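PDB 2EX5: DNA endonuclease I-CeuI from Chlamydomonas eugametos, which cuts DNA as a homodimeric, magnesium-dependent LAGLIDADG homing endonuclease, recognising a degenerate site of 17-19 base pairs during intron homing. Local coordinates for residues C[10-15]-C[37-42]; C[30-35]-C[106-111]; C[50-55]-C[138-143]; C[153-158]-C[179-184]. The protein carries 1 engineered substitution. All coordinates share one frame; numbering follows the deposited sequence.

Interaction 1. Residues C[10-15]-C[37-42]; sequences QDKLEE and RKLFQI
Lys12 and Glu15, in the first turns of helix 10-26, meet Leu39 in the last turn of helix 29-40, at the far end of an N-terminal helical hairpin from its short connecting turn. Leu39 supplies the apolar group that both residues pack on. Its CG stands anti to the backbone N (chi1 -176°), which carries both methyls toward the other helix. CD1 lands on the aliphatic part of Glu15, 3.5 Å from Glu15 CG, and the two side chains pass each other in opposite directions. Three residues earlier on the same helix, Lys12 crosses Leu39 obliquely, its CD 3.7 Å from Leu39 CD1. The lysine chain, bent at chi2 and chi4, then carries CE on to 3.8 Å from Leu39 O. Both charged residues thus serve this contact through carbon. Leu39 CG also lies over one face of the Phe40 ring, whose side chain packs on Val94, and Leu39 reaches Leu16 and Ile19 further along helix 10-26. Trimming Leu39 to an alanine would probably open a gap between Lys12 CD and Glu15 CG and strip one face of the Phe40 ring of its cover. Just beyond, the helix stops in a Schellman motif: Gln41 has positive phi and Ile42 N bonds back to Arg37 O at 3.2 Å. Two antiparallel helices joined by a short turn, closed here at their open end by Leu39, form an alpha-helical hairpin.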
# COMPACT_ATOMS: atom_id res chain seq x y z
N GLN C 10 11.96 -7.96 -21.83
CA GLN C 10 13.24 -7.27 -21.93
C GLN C 10 13.23 -6.15 -22.93
O GLN C 10 14.03 -5.22 -22.83
CB GLN C 10 14.38 -8.27 -22.18
CG GLN C 10 15.44 -8.37 -21.02
CD GLN C 10 16.67 -7.44 -21.27
OE1 GLN C 10 17.14 -7.32 -22.42
NE2 GLN C 10 17.17 -6.78 -20.22
N ASP C 11 12.28 -6.20 -23.85
CA ASP C 11 12.10 -5.11 -24.81
C ASP C 11 11.61 -3.83 -24.13
O ASP C 11 11.99 -2.70 -24.51
CB ASP C 11 11.14 -5.51 -25.96
CG ASP C 11 9.68 -5.12 -25.70
OD1 ASP C 11 8.97 -5.88 -25.00
OD2 ASP C 11 9.21 -4.06 -26.20
N LYS C 12 10.73 -4.03 -23.12
CA LYS C 12 10.20 -2.93 -22.28
C LYS C 12 11.27 -2.39 -21.36
O LYS C 12 11.44 -1.19 -21.27
CB LYS C 12 8.97 -3.40 -21.49
CG LYS C 12 7.82 -3.80 -22.33
CD LYS C 12 6.73 -2.78 -22.36
CE LYS C 12 5.68 -3.16 -23.39
NZ LYS C 12 4.93 -4.35 -22.97
N LEU C 13 12.02 -3.28 -20.70
CA LEU C 13 13.14 -2.84 -19.88
C LEU C 13 14.10 -1.94 -20.64
O LEU C 13 14.49 -0.89 -20.14
CB LEU C 13 13.90 -4.05 -19.32
CG LEU C 13 13.33 -4.78 -18.10
CD1 LEU C 13 14.42 -5.63 -17.54
CD2 LEU C 13 12.92 -3.73 -17.08
N GLU C 14 14.47 -2.35 -21.86
CA GLU C 14 15.42 -1.60 -22.70
C GLU C 14 14.91 -0.30 -23.16
O GLU C 14 15.59 0.73 -23.09
CB GLU C 14 15.82 -2.43 -23.94
CG GLU C 14 17.39 -2.53 -23.99
CD GLU C 14 17.89 -3.31 -22.82
OE1 GLU C 14 17.22 -4.35 -22.52
OE2 GLU C 14 18.87 -2.88 -22.19
N GLU C 15 13.63 -0.33 -23.55
CA GLU C 15 12.89 0.87 -23.90
C GLU C 15 12.74 1.88 -22.76
O GLU C 15 12.94 3.05 -22.97
CB GLU C 15 11.58 0.44 -24.49
CG GLU C 15 10.88 1.54 -25.26
CD GLU C 15 11.65 1.99 -26.48
OE1 GLU C 15 11.83 3.24 -26.67
OE2 GLU C 15 12.09 1.06 -27.18
N ARG C 37 3.85 7.29 -21.31
CA ARG C 37 2.47 7.03 -21.71
C ARG C 37 2.46 6.02 -22.81
O ARG C 37 1.70 5.07 -22.79
CB ARG C 37 1.73 8.27 -22.15
CG ARG C 37 1.00 8.87 -20.98
CD ARG C 37 -0.10 9.93 -21.31
NE ARG C 37 0.12 10.68 -22.55
CZ ARG C 37 0.85 11.79 -22.69
NH1 ARG C 37 1.57 12.33 -21.68
NH2 ARG C 37 0.90 12.36 -23.88
N LYS C 38 3.30 6.22 -23.82
CA LYS C 38 3.21 5.31 -24.98
C LYS C 38 3.84 3.91 -24.68
O LYS C 38 3.21 2.87 -25.00
CB LYS C 38 3.81 5.96 -26.26
CG LYS C 38 3.82 5.04 -27.57
CD LYS C 38 4.65 5.71 -28.66
CE LYS C 38 4.15 5.32 -30.05
NZ LYS C 38 5.18 5.75 -31.04
N LEU C 39 5.04 3.87 -24.08
CA LEU C 39 5.62 2.56 -23.60
C LEU C 39 4.63 1.65 -22.81
O LEU C 39 4.52 0.45 -23.05
CB LEU C 39 6.88 2.82 -22.74
CG LEU C 39 7.59 1.51 -22.28
CD1 LEU C 39 8.02 0.55 -23.41
CD2 LEU C 39 8.83 1.92 -21.51
N PHE C 40 3.88 2.26 -21.88
CA PHE C 40 2.92 1.51 -21.06
C PHE C 40 1.42 1.62 -21.46
O PHE C 40 0.55 1.04 -20.81
CB PHE C 40 3.16 1.82 -19.55
CG PHE C 40 4.57 1.44 -19.05
CD1 PHE C 40 4.98 0.13 -19.06
CD2 PHE C 40 5.44 2.39 -18.55
CE1 PHE C 40 6.22 -0.23 -18.62
CE2 PHE C 40 6.68 2.06 -18.11
CZ PHE C 40 7.08 0.74 -18.16
N GLN C 41 1.11 2.37 -22.53
CA GLN C 41 -0.31 2.53 -22.96
C GLN C 41 -1.23 2.99 -21.82
O GLN C 41 -2.20 2.30 -21.46
CB GLN C 41 -0.88 1.24 -23.57
CG GLN C 41 -0.00 0.44 -24.51
CD GLN C 41 -0.43 -1.08 -24.56
OE1 GLN C 41 -1.65 -1.42 -24.46
NE2 GLN C 41 0.58 -1.99 -24.73
N ILE C 42 -0.96 4.19 -21.33
CA ILE C 42 -1.49 4.74 -20.11
C ILE C 42 -2.43 5.83 -20.55
O ILE C 42 -2.02 6.65 -21.31
CB ILE C 42 -0.32 5.39 -19.28
CG1 ILE C 42 0.55 4.31 -18.65
CG2 ILE C 42 -0.84 6.31 -18.23
CD1 ILE C 42 1.76 4.86 -17.98

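Interaction 2. Residues C[30-35]-C[106-111]; sequences SKYLID and TGRIRH. With nucleotides of chain A.
Tyr32 of helix 29-40 hydrogen-bonds to the backbone of Ile109, fastening a helix of the N-terminal hairpin to an edge strand of the DNA-binding sheet. Ile109 N donates to Tyr32 OH at 2.9 Å with an N-H...O angle of 148°, and it approaches near the ring plane, at the edge. The tyrosine reaches this far because its CG lies anti to the backbone N (chi1 -172°), which carries the ring toward the strand. Arg108 and Arg110 pair through their backbones with strand 118-123, so Ile109 presents its N-H on the other side, while Asn20 of helix 10-26 donates to Ile109 O and makes a weak bond with Tyr32 OH. This strand forms one edge of the antiparallel sheet of the LAGLIDADG fold, an alpha-beta-beta-alpha-beta-beta-alpha unit whose sheet lies on DNA. Arg108 folds back at chi2, bringing its CD to 3.8 Å from Tyr32 CE1, and its NH2 bonds Gly107 O at 2.9 Å from above the carbonyl plane. Gly107 itself adopts a positive phi at which a side chain would collide with the carbonyl of Thr106. On the DNA side, Arg108 CB covers one face of the Arg110 guanidinium and C2' of DC7 of chain A the opposite one. Thus held flat, Arg110 sends NH1 edge-on to OP2 of DC7 of chain A, 3.1 Å away and nearly straight at 166°.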
# COMPACT_ATOMS: atom_id res chain seq x y z
N SER C 30 7.95 16.84 -20.13
CA SER C 30 6.73 16.58 -20.94
C SER C 30 6.95 15.46 -21.92
O SER C 30 6.05 14.66 -22.20
CB SER C 30 6.38 17.88 -21.68
OG SER C 30 5.65 17.55 -22.91
N LYS C 31 8.11 15.42 -22.53
CA LYS C 31 8.41 14.34 -23.43
C LYS C 31 8.67 12.98 -22.76
O LYS C 31 8.27 11.96 -23.28
CB LYS C 31 9.59 14.75 -24.31
CG LYS C 31 10.21 13.68 -25.16
CD LYS C 31 9.33 13.09 -26.27
CE LYS C 31 10.27 12.17 -27.13
NZ LYS C 31 9.70 10.90 -27.61
N TYR C 32 9.35 12.98 -21.58
CA TYR C 32 9.46 11.78 -20.69
C TYR C 32 8.06 11.28 -20.44
O TYR C 32 7.74 10.18 -20.69
CB TYR C 32 10.10 12.28 -19.36
CG TYR C 32 10.46 11.22 -18.40
CD1 TYR C 32 10.28 11.41 -17.00
CD2 TYR C 32 11.03 9.98 -18.89
CE1 TYR C 32 10.60 10.34 -16.11
CE2 TYR C 32 11.35 8.90 -17.98
CZ TYR C 32 11.16 9.11 -16.60
OH TYR C 32 11.51 8.09 -15.74
N LEU C 33 7.15 12.11 -19.97
CA LEU C 33 5.77 11.66 -19.81
C LEU C 33 5.11 10.97 -21.07
O LEU C 33 4.46 9.92 -20.97
CB LEU C 33 5.00 12.92 -19.44
CG LEU C 33 5.38 13.55 -18.07
CD1 LEU C 33 4.49 14.73 -17.65
CD2 LEU C 33 5.39 12.53 -17.02
N ILE C 34 5.30 11.56 -22.24
CA ILE C 34 4.80 11.06 -23.51
C ILE C 34 5.37 9.73 -23.82
O ILE C 34 4.67 8.83 -24.19
CB ILE C 34 5.23 12.01 -24.70
CG1 ILE C 34 4.33 13.24 -24.80
CG2 ILE C 34 5.20 11.24 -26.15
CD1 ILE C 34 5.06 14.47 -25.61
N ASP C 35 6.67 9.58 -23.65
CA ASP C 35 7.32 8.27 -23.85
C ASP C 35 6.80 7.17 -22.90
O ASP C 35 6.58 6.02 -23.29
CB ASP C 35 8.85 8.43 -23.66
CG ASP C 35 9.52 9.21 -24.80
OD1 ASP C 35 8.94 9.41 -25.93
OD2 ASP C 35 10.66 9.63 -24.53
N THR C 106 8.36 15.99 -11.67
CA THR C 106 9.76 15.58 -11.55
C THR C 106 9.70 14.11 -11.00
O THR C 106 8.61 13.63 -10.66
CB THR C 106 10.61 16.55 -10.69
OG1 THR C 106 12.02 16.36 -10.98
CG2 THR C 106 10.33 16.39 -9.15
N GLY C 107 10.84 13.41 -10.98
CA GLY C 107 10.91 12.03 -10.61
C GLY C 107 11.28 11.30 -11.84
O GLY C 107 11.32 11.86 -12.95
N ARG C 108 11.63 10.03 -11.60
CA ARG C 108 12.07 9.09 -12.58
C ARG C 108 11.47 7.79 -12.15
O ARG C 108 11.55 7.48 -10.99
CB ARG C 108 13.59 9.01 -12.57
CG ARG C 108 14.31 10.29 -13.05
CD ARG C 108 14.08 10.54 -14.61
NE ARG C 108 14.86 11.72 -15.06
CZ ARG C 108 14.45 12.99 -15.02
NH1 ARG C 108 15.32 13.94 -15.38
NH2 ARG C 108 13.20 13.32 -14.61
N ILE C 109 10.89 7.07 -13.13
CA ILE C 109 10.46 5.69 -13.03
C ILE C 109 11.48 4.71 -13.61
O ILE C 109 11.93 4.81 -14.77
CB ILE C 109 9.10 5.49 -13.70
CG1 ILE C 109 8.03 6.31 -12.93
CG2 ILE C 109 8.77 4.03 -13.79
CD1 ILE C 109 6.66 6.27 -13.50
N ARG C 110 11.86 3.73 -12.79
CA ARG C 110 12.85 2.80 -13.23
C ARG C 110 12.41 1.41 -12.77
O ARG C 110 11.58 1.31 -11.87
CB ARG C 110 14.22 3.20 -12.70
CG ARG C 110 14.60 4.67 -12.90
CD ARG C 110 16.22 4.88 -12.82
NE ARG C 110 16.73 6.27 -12.68
CZ ARG C 110 16.53 7.07 -11.61
NH1 ARG C 110 17.05 8.32 -11.54
NH2 ARG C 110 15.80 6.64 -10.59
N HIS C 111 12.93 0.35 -13.40
CA HIS C 111 12.71 -1.00 -12.97
C HIS C 111 13.46 -1.24 -11.64
O HIS C 111 14.64 -0.89 -11.48
CB HIS C 111 13.18 -1.98 -14.06
CG HIS C 111 13.13 -3.42 -13.65
ND1 HIS C 111 14.27 -4.19 -13.49
CD2 HIS C 111 12.09 -4.23 -13.32
CE1 HIS C 111 13.93 -5.41 -13.12
NE2 HIS C 111 12.61 -5.47 -13.03
P DC A 7 19.88 9.12 -13.97
OP1 DC A 7 20.23 8.54 -15.29
OP2 DC A 7 18.60 9.89 -13.78
O5' DC A 7 20.11 7.74 -13.11
C5' DC A 7 21.36 6.98 -13.42
C4' DC A 7 21.46 5.70 -12.61
O4' DC A 7 21.95 6.09 -11.30
C3' DC A 7 20.15 4.96 -12.39
O3' DC A 7 20.35 3.61 -12.30
C2' DC A 7 19.73 5.34 -10.97
C1' DC A 7 21.14 5.42 -10.36
N1 DC A 7 21.05 5.94 -8.98
C2 DC A 7 21.94 5.50 -7.98
O2 DC A 7 22.87 4.78 -8.30
N3 DC A 7 21.77 5.93 -6.71
C4 DC A 7 20.79 6.74 -6.44
N4 DC A 7 20.66 7.23 -5.22
C5 DC A 7 19.92 7.19 -7.44
C6 DC A 7 20.08 6.79 -8.69

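Interaction 3. Residues C[50-55]-C[138-143]; sequences ESKLFL and EQYVVA
Lys52 lies over one face of the Tyr140 ring while Leu53 meets the ring's edge, joining helix 49-62, the helix that bears the LAGLIDADG motif, to the end of helix 126-141. In this fold such helices pair at the dimer interface, and here Leu53 packs on Glu50 and Phe54 on Glu60 of the second subunit; Phe54 also meets the ring of Phe144 of that subunit. Tyr140 points its side chain at helix 49-62, and with CG anti to the carbonyl carbon (chi1 -55°) the ring turns one face to Lys52 and an edge to Leu53. Over the centre of the ring sits Lys52 CB, 4.0 Å from the centroid and 12° off the normal, a clear CH-pi contact. The rest of the lysine, bent at three successive torsions, climbs obliquely across the same tyrosine toward its hydroxyl. Lys52 CD touches Tyr140 CE1 at 3.7 Å, and NZ finishes by donating a hydrogen bond to Tyr140 OH at 3.1 Å. The ammonium group also has a weak bond to Thr48 O, so it has two partners. Tyr140 further meets the ring of Phe136, one turn earlier on its own helix, their planes at about 35°. With an alanine in place of Tyr140, the methylenes of Lys52 would probably lose the surface they lie on and NZ its hydroxyl partner, leaving the weak bond to Thr48 O. Leu53 crosses the tyrosine at about a right angle, its CD1 lying in the ring plane only 3.4 Å from Tyr140 CD2.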
# COMPACT_ATOMS: atom_id res chain seq x y z
N GLU C 50 -9.32 16.03 -6.75
CA GLU C 50 -9.79 14.65 -6.58
C GLU C 50 -8.67 13.56 -6.78
O GLU C 50 -8.58 12.60 -5.98
CB GLU C 50 -10.77 14.39 -7.64
CG GLU C 50 -12.07 13.91 -7.17
CD GLU C 50 -13.10 15.02 -7.20
OE1 GLU C 50 -12.70 16.24 -7.28
OE2 GLU C 50 -14.30 14.67 -7.17
N SER C 51 -7.88 13.70 -7.85
CA SER C 51 -6.91 12.70 -8.17
C SER C 51 -5.65 12.81 -7.28
O SER C 51 -4.98 11.82 -7.07
CB SER C 51 -6.65 12.62 -9.67
OG SER C 51 -6.01 13.77 -10.02
N LYS C 52 -5.41 14.00 -6.72
CA LYS C 52 -4.48 14.30 -5.68
C LYS C 52 -4.77 13.69 -4.30
O LYS C 52 -3.82 13.24 -3.56
CB LYS C 52 -4.39 15.78 -5.56
CG LYS C 52 -3.71 16.39 -6.78
CD LYS C 52 -2.91 17.60 -6.41
CE LYS C 52 -3.28 18.81 -7.21
NZ LYS C 52 -4.69 18.92 -6.94
N LEU C 53 -6.05 13.71 -3.93
CA LEU C 53 -6.47 13.10 -2.68
C LEU C 53 -6.32 11.60 -2.79
O LEU C 53 -6.06 10.99 -1.82
CB LEU C 53 -7.94 13.47 -2.31
CG LEU C 53 -8.46 14.57 -1.37
CD1 LEU C 53 -7.45 15.44 -0.75
CD2 LEU C 53 -9.66 15.49 -1.93
N PHE C 54 -6.62 11.02 -3.95
CA PHE C 54 -6.47 9.60 -4.26
C PHE C 54 -4.93 9.27 -4.21
O PHE C 54 -4.53 8.30 -3.61
CB PHE C 54 -7.07 9.23 -5.63
CG PHE C 54 -6.86 7.73 -6.06
CD1 PHE C 54 -7.82 6.77 -5.78
CD2 PHE C 54 -5.69 7.33 -6.69
CE1 PHE C 54 -7.66 5.41 -6.16
CE2 PHE C 54 -5.51 6.02 -7.03
CZ PHE C 54 -6.49 5.07 -6.78
N LEU C 55 -4.07 10.12 -4.77
CA LEU C 55 -2.69 9.83 -4.71
C LEU C 55 -2.23 9.92 -3.24
O LEU C 55 -1.38 9.14 -2.86
CB LEU C 55 -1.93 10.77 -5.58
CG LEU C 55 -0.39 10.83 -5.60
CD1 LEU C 55 0.15 9.43 -6.13
CD2 LEU C 55 0.13 12.01 -6.42
N GLU C 138 2.00 17.84 3.07
CA GLU C 138 1.38 18.83 3.96
C GLU C 138 -0.05 19.21 3.51
O GLU C 138 -0.99 19.29 4.31
CB GLU C 138 2.33 20.06 4.11
CG GLU C 138 3.39 19.70 5.20
CD GLU C 138 4.46 20.72 5.57
OE1 GLU C 138 4.99 20.55 6.71
OE2 GLU C 138 4.86 21.59 4.75
N GLN C 139 -0.25 19.36 2.21
CA GLN C 139 -1.53 19.86 1.72
C GLN C 139 -2.52 18.71 1.66
O GLN C 139 -3.67 18.91 2.02
CB GLN C 139 -1.32 20.52 0.35
CG GLN C 139 -2.21 21.68 -0.08
CD GLN C 139 -3.23 21.22 -1.05
OE1 GLN C 139 -3.41 21.77 -2.16
NE2 GLN C 139 -3.93 20.17 -0.66
N TYR C 140 -2.08 17.52 1.18
CA TYR C 140 -3.01 16.38 1.00
C TYR C 140 -2.90 15.17 1.86
O TYR C 140 -3.84 14.47 1.95
CB TYR C 140 -3.06 15.86 -0.45
CG TYR C 140 -3.37 16.93 -1.42
CD1 TYR C 140 -2.34 17.71 -2.01
CD2 TYR C 140 -4.74 17.23 -1.70
CE1 TYR C 140 -2.69 18.77 -2.90
CE2 TYR C 140 -5.08 18.26 -2.54
CZ TYR C 140 -4.07 19.01 -3.13
OH TYR C 140 -4.50 19.95 -3.98
N VAL C 141 -1.70 14.82 2.33
CA VAL C 141 -1.52 13.56 3.11
C VAL C 141 -1.83 13.68 4.57
O VAL C 141 -2.57 12.90 5.09
CB VAL C 141 -0.06 12.84 2.90
CG1 VAL C 141 -0.01 11.44 3.59
CG2 VAL C 141 0.21 12.63 1.40
N VAL C 142 -1.18 14.62 5.26
CA VAL C 142 -0.99 14.49 6.69
C VAL C 142 -2.29 14.50 7.54
O VAL C 142 -2.31 13.94 8.66
CB VAL C 142 -0.10 15.64 7.22
CG1 VAL C 142 -0.37 15.75 8.75
CG2 VAL C 142 1.42 15.41 6.93
N ALA C 143 -3.36 15.11 7.00
CA ALA C 143 -4.66 15.21 7.68
C ALA C 143 -5.26 13.83 7.90
O ALA C 143 -5.88 13.54 8.94
CB ALA C 143 -5.63 16.11 6.83

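Interaction 4. Residues C[153-158]-C[179-184]; sequences VANFKA and LPIWDQ
Ile181 packs its two branches against Asn155 and Ala158, one helical turn apart, where helix 147-164 and helix 171-185 run side by side in opposite directions. The van der Waals part is carried by methyl groups. Ile181 CD1 faces Ala158 CB at 4.3 Å, a light touch, while CG2 lies 4.0 Å from Asn155 CB. CG1 stands beside the backbone N (chi1 -67°), which brings CD1 to the alanine methyl. Ile181 also touches Leu159 and Leu162, so it is surrounded by Asn155, Ala158, Leu159 and Leu162, which have the i, i+3, i+4, i+7 spacing of a hole in knobs-into-holes packing, with the isoleucine as the knob. These two helices form a hairpin over the sheet, and their other side chains reach down to it: Phe156 packs on Leu65, and Trp182 on Ile67 and Thr69 of strand 63-71. Polar atoms join in by packing against the methyl. The backbone carbonyl Asn155 O is 3.8 Å from Ile181 CG2, and the asparagine side chain crosses the isoleucine obliquely, with ND2 4.2 Å from that same methyl. As for hydrogen bonds, there are none between the two segments; the backbone bonds run within each helix: Ala158 N bonds Ala154 O at 2.8 Å, and Gln184 N bonds Pro180 O at 3.2 Å. Pro180 has no N-H to give, and helix 171-185 kinks there, one residue before Ile181.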
# COMPACT_ATOMS: atom_id res chain seq x y z
N VAL C 153 7.18 12.75 8.18
CA VAL C 153 7.13 14.00 7.38
C VAL C 153 7.79 15.18 8.11
O VAL C 153 8.55 15.98 7.46
CB VAL C 153 5.63 14.39 6.92
CG1 VAL C 153 5.57 15.84 6.34
CG2 VAL C 153 5.09 13.34 5.84
N ALA C 154 7.55 15.34 9.43
CA ALA C 154 8.06 16.55 10.08
C ALA C 154 9.57 16.40 10.18
O ALA C 154 10.37 17.31 9.99
CB ALA C 154 7.43 16.72 11.53
N ASN C 155 9.98 15.23 10.52
CA ASN C 155 11.43 14.96 10.66
C ASN C 155 12.22 14.99 9.34
O ASN C 155 13.34 15.48 9.33
CB ASN C 155 11.55 13.51 11.17
CG ASN C 155 11.51 13.44 12.66
OD1 ASN C 155 11.14 12.42 13.23
ND2 ASN C 155 11.84 14.52 13.28
N PHE C 156 11.66 14.42 8.26
CA PHE C 156 12.21 14.64 6.92
C PHE C 156 12.42 16.10 6.63
O PHE C 156 13.50 16.58 6.20
CB PHE C 156 11.24 14.01 5.87
CG PHE C 156 11.91 13.56 4.61
CD1 PHE C 156 11.98 14.39 3.49
CD2 PHE C 156 12.47 12.33 4.53
CE1 PHE C 156 12.54 13.95 2.31
CE2 PHE C 156 13.06 11.89 3.35
CZ PHE C 156 13.08 12.65 2.28
N LYS C 157 11.36 16.85 6.84
CA LYS C 157 11.39 18.31 6.59
C LYS C 157 12.44 19.00 7.48
O LYS C 157 13.11 19.98 7.03
CB LYS C 157 9.99 18.92 6.80
CG LYS C 157 9.90 20.45 6.53
CD LYS C 157 8.48 20.94 6.99
CE LYS C 157 8.12 22.36 6.46
NZ LYS C 157 6.57 22.74 6.68
N ALA C 158 12.60 18.53 8.72
CA ALA C 158 13.59 19.15 9.68
C ALA C 158 14.98 18.95 9.15
O ALA C 158 15.79 19.84 9.18
CB ALA C 158 13.45 18.50 11.10
N LEU C 179 22.25 13.42 13.01
CA LEU C 179 22.32 11.98 13.21
C LEU C 179 21.19 11.44 14.10
O LEU C 179 20.59 10.37 13.81
CB LEU C 179 23.71 11.60 13.75
CG LEU C 179 24.78 10.95 12.88
CD1 LEU C 179 24.41 10.85 11.37
CD2 LEU C 179 26.22 11.47 13.10
N PRO C 180 20.84 12.19 15.18
CA PRO C 180 19.71 11.75 16.00
C PRO C 180 18.39 11.71 15.28
O PRO C 180 17.59 10.88 15.57
CB PRO C 180 19.65 12.80 17.14
CG PRO C 180 21.03 13.33 17.28
CD PRO C 180 21.49 13.40 15.77
N ILE C 181 18.11 12.63 14.37
CA ILE C 181 16.87 12.46 13.55
C ILE C 181 16.96 11.22 12.66
O ILE C 181 16.00 10.45 12.58
CB ILE C 181 16.62 13.70 12.62
CG1 ILE C 181 16.28 14.94 13.44
CG2 ILE C 181 15.54 13.37 11.66
CD1 ILE C 181 16.71 16.24 12.69
N TRP C 182 18.08 11.05 11.95
CA TRP C 182 18.30 9.80 11.19
C TRP C 182 18.00 8.54 11.97
O TRP C 182 17.30 7.65 11.52
CB TRP C 182 19.74 9.73 10.66
CG TRP C 182 20.24 8.30 10.38
CD1 TRP C 182 19.93 7.53 9.32
CD2 TRP C 182 21.19 7.56 11.15
NE1 TRP C 182 20.53 6.29 9.43
CE2 TRP C 182 21.40 6.33 10.50
CE3 TRP C 182 21.90 7.82 12.34
CZ2 TRP C 182 22.27 5.32 11.03
CZ3 TRP C 182 22.80 6.84 12.82
CH2 TRP C 182 22.96 5.61 12.18
N ASP C 183 18.60 8.47 13.17
CA ASP C 183 18.48 7.33 14.09
C ASP C 183 17.02 7.05 14.46
O ASP C 183 16.60 5.94 14.44
CB ASP C 183 19.23 7.69 15.44
CG ASP C 183 19.03 6.62 16.50
OD1 ASP C 183 19.36 5.46 16.21
OD2 ASP C 183 18.53 6.94 17.60
N GLN C 184 16.26 8.09 14.84
CA GLN C 184 14.79 7.97 15.21
C GLN C 184 13.94 7.52 14.01
O GLN C 184 12.93 6.79 14.15
CB GLN C 184 14.30 9.36 15.68
CG GLN C 184 14.71 9.76 17.09
CD GLN C 184 14.90 11.28 17.33
OE1 GLN C 184 15.84 11.69 18.06
NE2 GLN C 184 14.00 12.11 16.77

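Overall arrangement
From the N terminus, interaction 1 closes a short loop, folding helix 29-40 back on helix 10-26. Before that loop is complete, interaction 2 opens from helix 29-40 and reaches strand 108-111, so the two cross; they also touch where Leu13 CD2 packs on His111 CG. Interaction 3 starts inside the span of interaction 2 and ends beyond it, crossing it in turn and bringing helix 126-141 to the dimer-interface helix 49-62. Interaction 4 follows in series, pairing helices 147-164 and 171-185 on the opposite side of the chain's centre from interactions 1 and 2. A salt bridge from Glu138 to Lys157 links interactions 3 and 4.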